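Local coordinates for protein leucyl-tRNA synthetase subunit alpha (PDB 3O0A) that catalyses, as part of the whole enzyme, the ATP-dependent attachment of leucine to its tRNA, while this CP1 domain probably hydrolyses mischarged tRNA, at residues Arg46-Phe51 with Thr196-Ile201; Ala6-Tyr11 with Val42-Pro47; Lys161-Pro166 with Val184-Phe189. All coordinates share one frame; numbering follows the deposited sequence.

How the contacts relate
Contacts 1 and 2 are buried, while contact 3 is partly buried and has exposed residues. Contacts 1 and 2 share Arg46 and Pro47, which follow strand 37-44. Contact 2 pairs that strand with strand 6-13 through backbone hydrogen bonds. Contact 1 sets the following 3-10 turn against helix 194-207 without any hydrogen bond across. Val50 of contact 1 packs on Ile8 and Phe10 of contact 2. Contact 3 is nested along the chain between the two segments of contact 1, and it joins loops through one backbone hydrogen bond, one hydrogen bond from the Asn185 side-chain amide, and a bridging water. Phe51 links contacts 1 and 3: its O binds Lys161, and its ring lies against Ser186.

Contact 1: Arg46-Phe51 with Thr196-Ile201; sequences RPDTVF and TAKRKI
The 3-10 turn 47-51 lies against one flank of helix 194-207. The backbones come closest at Asp48 and Lys198, with their CA atoms 4.4 Å apart. No hydrogen bond crosses. Lys198 and Asp48 lie side by side and point the same way. The lysine chain is extended, and its CE sits 3.5 Å from Asp48 OD1. Its ammonium instead forms a salt bridge with Glu195. Arg46, bent at chi2 and chi3 (-58° and -57°), grips the Asp48 carboxylate side-on. Its NE reaches the syn lone pair of Asp48 OD1 at 2.9 Å. Its NH2 meets Asp48 OD2 at 3.0 Å, from above the carboxylate plane. Pro47 CG rests on Lys198 CB at 3.9 Å. Further along, Ile201 CG2 meets Val50 CG1 at 3.6 Å. Ile201 CD1 comes to the edge of the Phe51 ring, 4.1 Å from CE1. Within the turn, Arg46 O accepts from both Thr49 N and Thr49 OG1, which holds Thr49 in place. The sequence TTRPDT around this turn matches the threonine-rich peptide of leucyl-tRNA synthetase editing sites. The Arg46 pair and the nearby lysine probably keep Asp48 ionised, while Ala197, Ile201 and the lysine's aliphatic chain supply the apolar part.

Contact 2: Ala6-Tyr11 with Val42-Pro47; sequences ALIRFY and VFTTRP
Phe43 leaves strand 37-44 with CG anti to its backbone N (chi1 174°). Its CB touches Leu7 CD2 at 4.0 Å, and that methyl lies at the edge of the ring, near its plane. Phe43 CD1 reaches Ala6 O at 3.5 Å, and Phe43 CE1 comes to 3.9 Å from Ala6 N. The ring thus lies along the Ala6 backbone. An alanine here would keep CB beside Leu7 but would probably uncover that backbone and loosen this side of the sheet. The strands are antiparallel neighbours in a three-stranded sheet. Ala6-Thr44 and Ile8-Val42 are hydrogen-bonded pairs, and Leu7-Phe43 is a non-hydrogen-bonded pair between them. Ile8 N donates to Val42 O at 2.8 Å, nearly along the C=O axis. On the other face, Ile8 CD1 meets Thr44 CG2 at 3.7 Å, and Val42 CG2 touches Phe10 CE1 at 3.7 Å. Helix 194-207 packs on this face through Thr202 and Leu205. At the end of the strand, Thr44 OG1 accepts from Arg46 N at 2.8 Å, an ST turn. It bends the chain so that Pro47 CB comes to 4.0 Å from Ala6 CB. Four backbone bonds therefore fix the register, and mostly apolar contacts line the helix-facing side.

Contact 3: Lys161-Pro166 with Val184-Phe189; sequences KVVVKP and VNSDGF
Lys161 NZ has three partners: a salt bridge to Glu120, a hydrogen bond to Phe51 O, and a water. The water accepts from Lys161 NZ at 2.8 Å and donates to Asn185 O at 2.8 Å. In this editing domain, segment 161-166 includes strand 164-165, which pairs antiparallel with strand 182-183, and segment 184-189 follows that second strand. The lysine chain is fully extended, with CG anti to its backbone N (chi1 -179°), and its CE passes Asn185 CB. Asn185 takes a left-handed helical backbone (phi 53°) and turns its amide back to the other segment. Its ND2 donates to Val162 O at 3.0 Å, in the carbonyl plane and close to its own amide plane. The bond is straight, with 166° at the hydrogen. Next to it, Val184 N donates to Val163 O at 2.9 Å, from above the carbonyl plane. Ser186 OG binds Val184 O at 2.8 Å, also from above the carbonyl plane, and so ties the turn to itself. Val163 CB lies 3.4 Å from Val184 O, near the serine hydroxyl. Phe189 meets Trp204 of helix 194-207 edge-to-face. On the solvent side, the extended Lys165 chain crosses Val184 at about a right angle, with Lys165 CG 3.6 Å from Val184 CG2.

Contact 1: Arg46-Phe51 with Thr196-Ile201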
# COMPACT_ATOMS: atom_id res chain seq x y z
N ARG A 46 -7.16 -9.68 -1.74
CA ARG A 46 -6.85 -9.72 -3.17
C ARG A 46 -5.35 -9.89 -3.47
O ARG A 46 -4.75 -9.08 -4.18
CB ARG A 46 -7.40 -8.47 -3.87
CG ARG A 46 -8.95 -8.39 -3.95
CD ARG A 46 -9.59 -9.58 -4.65
NE ARG A 46 -9.11 -9.80 -6.02
CZ ARG A 46 -9.56 -9.16 -7.10
NH1 ARG A 46 -10.50 -8.22 -7.00
NH2 ARG A 46 -9.05 -9.45 -8.29
N PRO A 47 -4.74 -10.97 -2.94
CA PRO A 47 -3.31 -11.13 -3.19
C PRO A 47 -3.01 -11.40 -4.68
O PRO A 47 -1.88 -11.20 -5.12
CB PRO A 47 -2.95 -12.33 -2.31
CG PRO A 47 -4.21 -13.13 -2.23
CD PRO A 47 -5.28 -12.08 -2.14
N ASP A 48 -4.02 -11.83 -5.43
CA ASP A 48 -3.92 -12.00 -6.88
C ASP A 48 -3.59 -10.70 -7.62
O ASP A 48 -3.14 -10.74 -8.77
CB ASP A 48 -5.19 -12.65 -7.48
CG ASP A 48 -6.48 -11.88 -7.13
OD1 ASP A 48 -6.60 -11.30 -6.03
OD2 ASP A 48 -7.40 -11.89 -7.97
N THR A 49 -3.79 -9.56 -6.95
CA THR A 49 -3.58 -8.23 -7.55
C THR A 49 -2.28 -7.55 -7.09
O THR A 49 -2.05 -6.37 -7.41
CB THR A 49 -4.78 -7.29 -7.27
OG1 THR A 49 -4.84 -6.95 -5.87
CG2 THR A 49 -6.10 -7.93 -7.72
N VAL A 50 -1.44 -8.28 -6.36
CA VAL A 50 -0.27 -7.65 -5.71
C VAL A 50 0.68 -6.98 -6.72
O VAL A 50 1.29 -5.95 -6.43
CB VAL A 50 0.49 -8.66 -4.79
CG1 VAL A 50 1.15 -9.76 -5.62
CG2 VAL A 50 1.54 -7.91 -3.90
N PHE A 51 0.78 -7.55 -7.93
CA PHE A 51 1.66 -6.94 -8.93
C PHE A 51 1.11 -5.60 -9.41
O PHE A 51 1.84 -4.82 -10.03
CB PHE A 51 1.89 -7.89 -10.11
CG PHE A 51 2.79 -9.06 -9.79
CD1 PHE A 51 2.29 -10.19 -9.16
CD2 PHE A 51 4.15 -9.02 -10.14
CE1 PHE A 51 3.12 -11.29 -8.86
CE2 PHE A 51 5.00 -10.11 -9.86
CZ PHE A 51 4.48 -11.25 -9.21
N THR A 196 -7.00 -18.89 -8.75
CA THR A 196 -5.82 -19.75 -8.58
C THR A 196 -4.60 -18.93 -8.16
O THR A 196 -3.81 -19.36 -7.30
CB THR A 196 -5.51 -20.52 -9.88
OG1 THR A 196 -6.65 -21.31 -10.24
CG2 THR A 196 -4.29 -21.43 -9.69
N ALA A 197 -4.45 -17.75 -8.76
CA ALA A 197 -3.33 -16.86 -8.47
C ALA A 197 -3.31 -16.39 -7.02
O ALA A 197 -2.24 -16.14 -6.47
CB ALA A 197 -3.35 -15.66 -9.41
N LYS A 198 -4.48 -16.25 -6.40
CA LYS A 198 -4.52 -15.89 -4.98
C LYS A 198 -3.68 -16.86 -4.16
O LYS A 198 -2.81 -16.45 -3.39
CB LYS A 198 -5.96 -15.85 -4.44
CG LYS A 198 -6.74 -14.64 -4.88
CD LYS A 198 -8.18 -14.73 -4.38
CE LYS A 198 -9.04 -13.62 -4.98
NZ LYS A 198 -10.48 -13.85 -4.65
N ARG A 199 -3.91 -18.16 -4.35
CA ARG A 199 -3.17 -19.20 -3.65
C ARG A 199 -1.70 -19.25 -4.04
O ARG A 199 -0.82 -19.32 -3.18
CB ARG A 199 -3.82 -20.56 -3.91
CG ARG A 199 -3.12 -21.74 -3.27
CD ARG A 199 -4.07 -22.94 -3.17
NE ARG A 199 -4.26 -23.65 -4.44
CZ ARG A 199 -5.25 -23.44 -5.31
NH1 ARG A 199 -6.16 -22.50 -5.10
NH2 ARG A 199 -5.31 -24.17 -6.41
N LYS A 200 -1.44 -19.25 -5.34
CA LYS A 200 -0.07 -19.44 -5.84
C LYS A 200 0.81 -18.27 -5.41
O LYS A 200 1.95 -18.49 -4.97
CB LYS A 200 -0.04 -19.60 -7.37
CG LYS A 200 -0.77 -20.84 -7.91
CD LYS A 200 -0.17 -22.13 -7.39
CE LYS A 200 -0.92 -23.32 -7.98
NZ LYS A 200 -0.25 -24.56 -7.60
N ILE A 201 0.30 -17.05 -5.52
CA ILE A 201 1.06 -15.86 -5.10
C ILE A 201 1.28 -15.85 -3.58
O ILE A 201 2.39 -15.56 -3.11
CB ILE A 201 0.41 -14.54 -5.60
CG1 ILE A 201 0.59 -14.44 -7.12
CG2 ILE A 201 0.99 -13.32 -4.84
CD1 ILE A 201 -0.24 -13.38 -7.82

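Contact 2: Ala6-Tyr11 with Val42-Pro47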
# COMPACT_ATOMS: atom_id res chain seq x y z
N ALA A 6 -4.40 -12.61 2.60
CA ALA A 6 -2.98 -12.75 2.85
C ALA A 6 -2.46 -11.54 3.58
O ALA A 6 -2.92 -10.42 3.34
CB ALA A 6 -2.23 -12.93 1.54
N LEU A 7 -1.49 -11.76 4.46
CA LEU A 7 -0.65 -10.66 4.92
C LEU A 7 0.51 -10.58 3.94
O LEU A 7 1.08 -11.62 3.59
CB LEU A 7 -0.14 -10.92 6.34
CG LEU A 7 -1.14 -10.81 7.48
CD1 LEU A 7 -0.60 -11.50 8.72
CD2 LEU A 7 -1.46 -9.35 7.78
N ILE A 8 0.84 -9.38 3.48
CA ILE A 8 1.96 -9.19 2.56
C ILE A 8 2.89 -8.16 3.17
O ILE A 8 2.44 -7.10 3.63
CB ILE A 8 1.50 -8.77 1.17
CG1 ILE A 8 0.58 -9.85 0.58
CG2 ILE A 8 2.73 -8.52 0.24
CD1 ILE A 8 0.03 -9.56 -0.81
N ARG A 9 4.18 -8.49 3.20
CA ARG A 9 5.19 -7.64 3.83
C ARG A 9 5.82 -6.70 2.80
O ARG A 9 6.79 -7.05 2.14
CB ARG A 9 6.26 -8.48 4.56
CG ARG A 9 5.67 -9.47 5.56
CD ARG A 9 6.67 -9.83 6.65
NE ARG A 9 7.06 -8.66 7.46
CZ ARG A 9 6.77 -8.48 8.75
NH1 ARG A 9 6.06 -9.37 9.42
NH2 ARG A 9 7.20 -7.38 9.37
N PHE A 10 5.22 -5.53 2.63
CA PHE A 10 5.91 -4.46 1.91
C PHE A 10 7.02 -3.93 2.82
O PHE A 10 7.00 -4.18 4.02
CB PHE A 10 4.92 -3.35 1.52
CG PHE A 10 4.02 -3.74 0.38
CD1 PHE A 10 3.01 -4.69 0.56
CD2 PHE A 10 4.22 -3.19 -0.89
CE1 PHE A 10 2.18 -5.07 -0.51
CE2 PHE A 10 3.40 -3.57 -1.96
CZ PHE A 10 2.37 -4.50 -1.76
N TYR A 11 8.00 -3.23 2.25
CA TYR A 11 9.04 -2.64 3.09
C TYR A 11 9.67 -1.43 2.46
O TYR A 11 9.85 -1.37 1.24
CB TYR A 11 10.12 -3.68 3.45
CG TYR A 11 10.71 -4.42 2.27
CD1 TYR A 11 10.14 -5.61 1.82
CD2 TYR A 11 11.84 -3.93 1.60
CE1 TYR A 11 10.67 -6.32 0.73
CE2 TYR A 11 12.39 -4.63 0.48
CZ TYR A 11 11.79 -5.82 0.06
OH TYR A 11 12.30 -6.52 -1.02
N VAL A 42 0.68 -5.45 5.16
CA VAL A 42 -0.67 -5.13 4.71
C VAL A 42 -1.50 -6.40 4.72
O VAL A 42 -1.01 -7.47 4.43
CB VAL A 42 -0.71 -4.42 3.30
CG1 VAL A 42 0.22 -3.20 3.26
CG2 VAL A 42 -0.38 -5.36 2.16
N PHE A 43 -2.77 -6.28 5.09
CA PHE A 43 -3.70 -7.37 4.84
C PHE A 43 -4.50 -7.13 3.57
O PHE A 43 -4.98 -6.03 3.33
CB PHE A 43 -4.64 -7.60 6.02
CG PHE A 43 -5.70 -8.63 5.73
CD1 PHE A 43 -5.40 -9.99 5.75
CD2 PHE A 43 -6.98 -8.23 5.38
CE1 PHE A 43 -6.38 -10.94 5.45
CE2 PHE A 43 -7.96 -9.17 5.08
CZ PHE A 43 -7.65 -10.52 5.11
N THR A 44 -4.64 -8.16 2.74
CA THR A 44 -5.45 -8.06 1.53
C THR A 44 -6.26 -9.32 1.27
O THR A 44 -5.77 -10.42 1.48
CB THR A 44 -4.59 -7.74 0.26
OG1 THR A 44 -5.45 -7.64 -0.89
CG2 THR A 44 -3.52 -8.79 0.01
N THR A 45 -7.50 -9.16 0.80
CA THR A 45 -8.28 -10.30 0.32
C THR A 45 -8.05 -10.49 -1.18
O THR A 45 -8.67 -11.36 -1.80
CB THR A 45 -9.79 -10.13 0.60
OG1 THR A 45 -10.28 -8.96 -0.07
CG2 THR A 45 -10.03 -9.98 2.10
N ARG A 46 -7.16 -9.68 -1.74
CA ARG A 46 -6.85 -9.72 -3.17
C ARG A 46 -5.35 -9.89 -3.47
O ARG A 46 -4.75 -9.08 -4.18
CB ARG A 46 -7.40 -8.47 -3.87
CG ARG A 46 -8.95 -8.39 -3.95
CD ARG A 46 -9.59 -9.58 -4.65
NE ARG A 46 -9.11 -9.80 -6.02
CZ ARG A 46 -9.56 -9.16 -7.10
NH1 ARG A 46 -10.50 -8.22 -7.00
NH2 ARG A 46 -9.05 -9.45 -8.29
N PRO A 47 -4.74 -10.97 -2.94
CA PRO A 47 -3.31 -11.13 -3.19
C PRO A 47 -3.01 -11.40 -4.68
O PRO A 47 -1.88 -11.20 -5.12
CB PRO A 47 -2.95 -12.33 -2.31
CG PRO A 47 -4.21 -13.13 -2.23
CD PRO A 47 -5.28 -12.08 -2.14

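Contact 3: Lys161-Pro166 with Val184-Phe189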
# COMPACT_ATOMS: atom_id res chain seq x y z
N LYS A 161 -2.36 0.39 -12.90
CA LYS A 161 -1.68 -0.75 -13.50
C LYS A 161 -2.60 -1.97 -13.53
O LYS A 161 -3.00 -2.49 -12.49
CB LYS A 161 -0.39 -1.07 -12.73
CG LYS A 161 0.43 -2.24 -13.26
CD LYS A 161 1.66 -2.39 -12.37
CE LYS A 161 2.60 -3.46 -12.85
NZ LYS A 161 3.72 -3.59 -11.86
N VAL A 162 -2.94 -2.42 -14.73
CA VAL A 162 -3.83 -3.58 -14.88
C VAL A 162 -3.07 -4.89 -14.65
O VAL A 162 -2.02 -5.11 -15.26
CB VAL A 162 -4.52 -3.61 -16.27
CG1 VAL A 162 -5.47 -4.80 -16.37
CG2 VAL A 162 -5.27 -2.30 -16.51
N VAL A 163 -3.60 -5.73 -13.76
CA VAL A 163 -3.03 -7.06 -13.52
C VAL A 163 -4.03 -8.22 -13.62
O VAL A 163 -3.63 -9.37 -13.69
CB VAL A 163 -2.26 -7.16 -12.17
CG1 VAL A 163 -0.98 -6.36 -12.24
CG2 VAL A 163 -3.14 -6.71 -11.00
N VAL A 164 -5.32 -7.91 -13.61
CA VAL A 164 -6.37 -8.91 -13.79
C VAL A 164 -7.17 -8.50 -15.02
O VAL A 164 -7.91 -7.52 -14.99
CB VAL A 164 -7.30 -9.04 -12.55
CG1 VAL A 164 -8.43 -10.03 -12.83
CG2 VAL A 164 -6.51 -9.46 -11.31
N LYS A 165 -7.00 -9.24 -16.10
CA LYS A 165 -7.66 -8.90 -17.35
C LYS A 165 -9.02 -9.59 -17.48
O LYS A 165 -9.08 -10.82 -17.45
CB LYS A 165 -6.77 -9.24 -18.54
CG LYS A 165 -5.88 -8.08 -18.98
CD LYS A 165 -5.49 -8.24 -20.45
CE LYS A 165 -4.46 -7.19 -20.86
NZ LYS A 165 -3.89 -7.51 -22.20
N PRO A 166 -10.10 -8.79 -17.60
CA PRO A 166 -11.41 -9.36 -17.90
C PRO A 166 -11.46 -9.87 -19.33
O PRO A 166 -10.68 -9.42 -20.18
CB PRO A 166 -12.36 -8.16 -17.71
CG PRO A 166 -11.52 -6.97 -17.94
CD PRO A 166 -10.15 -7.32 -17.46
N VAL A 184 -2.06 -10.49 -15.86
CA VAL A 184 -1.12 -9.85 -16.77
C VAL A 184 -0.23 -8.98 -15.90
O VAL A 184 -0.56 -8.71 -14.74
CB VAL A 184 -1.84 -8.97 -17.82
CG1 VAL A 184 -2.52 -9.84 -18.88
CG2 VAL A 184 -2.83 -8.02 -17.15
N ASN A 185 0.91 -8.53 -16.43
CA ASN A 185 1.85 -7.69 -15.68
C ASN A 185 2.26 -8.32 -14.34
O ASN A 185 2.61 -7.61 -13.37
CB ASN A 185 1.29 -6.27 -15.47
CG ASN A 185 1.39 -5.42 -16.72
OD1 ASN A 185 2.41 -5.46 -17.42
ND2 ASN A 185 0.35 -4.64 -17.01
N SER A 186 2.23 -9.65 -14.29
CA SER A 186 2.45 -10.37 -13.06
C SER A 186 3.59 -11.38 -13.19
O SER A 186 3.60 -12.42 -12.54
CB SER A 186 1.15 -11.05 -12.61
OG SER A 186 0.14 -10.08 -12.36
N ASP A 187 4.57 -11.03 -14.04
CA ASP A 187 5.76 -11.85 -14.22
C ASP A 187 5.43 -13.35 -14.37
O ASP A 187 4.67 -13.72 -15.27
CB ASP A 187 6.74 -11.61 -13.05
CG ASP A 187 7.24 -10.17 -12.98
OD1 ASP A 187 7.16 -9.45 -13.99
OD2 ASP A 187 7.70 -9.76 -11.89
N GLY A 188 5.96 -14.19 -13.48
CA GLY A 188 5.79 -15.64 -13.56
C GLY A 188 4.38 -16.19 -13.38
O GLY A 188 4.13 -17.37 -13.63
N PHE A 189 3.47 -15.33 -12.94
CA PHE A 189 2.07 -15.71 -12.72
C PHE A 189 1.15 -15.30 -13.86
O PHE A 189 -0.05 -15.53 -13.80
CB PHE A 189 1.57 -15.13 -11.39
CG PHE A 189 2.40 -15.53 -10.21
CD1 PHE A 189 2.16 -16.73 -9.55
CD2 PHE A 189 3.44 -14.72 -9.77
CE1 PHE A 189 2.94 -17.11 -8.45
CE2 PHE A 189 4.23 -15.09 -8.68
CZ PHE A 189 3.97 -16.28 -8.02
O HOH W 1 4.70 -6.21 -12.16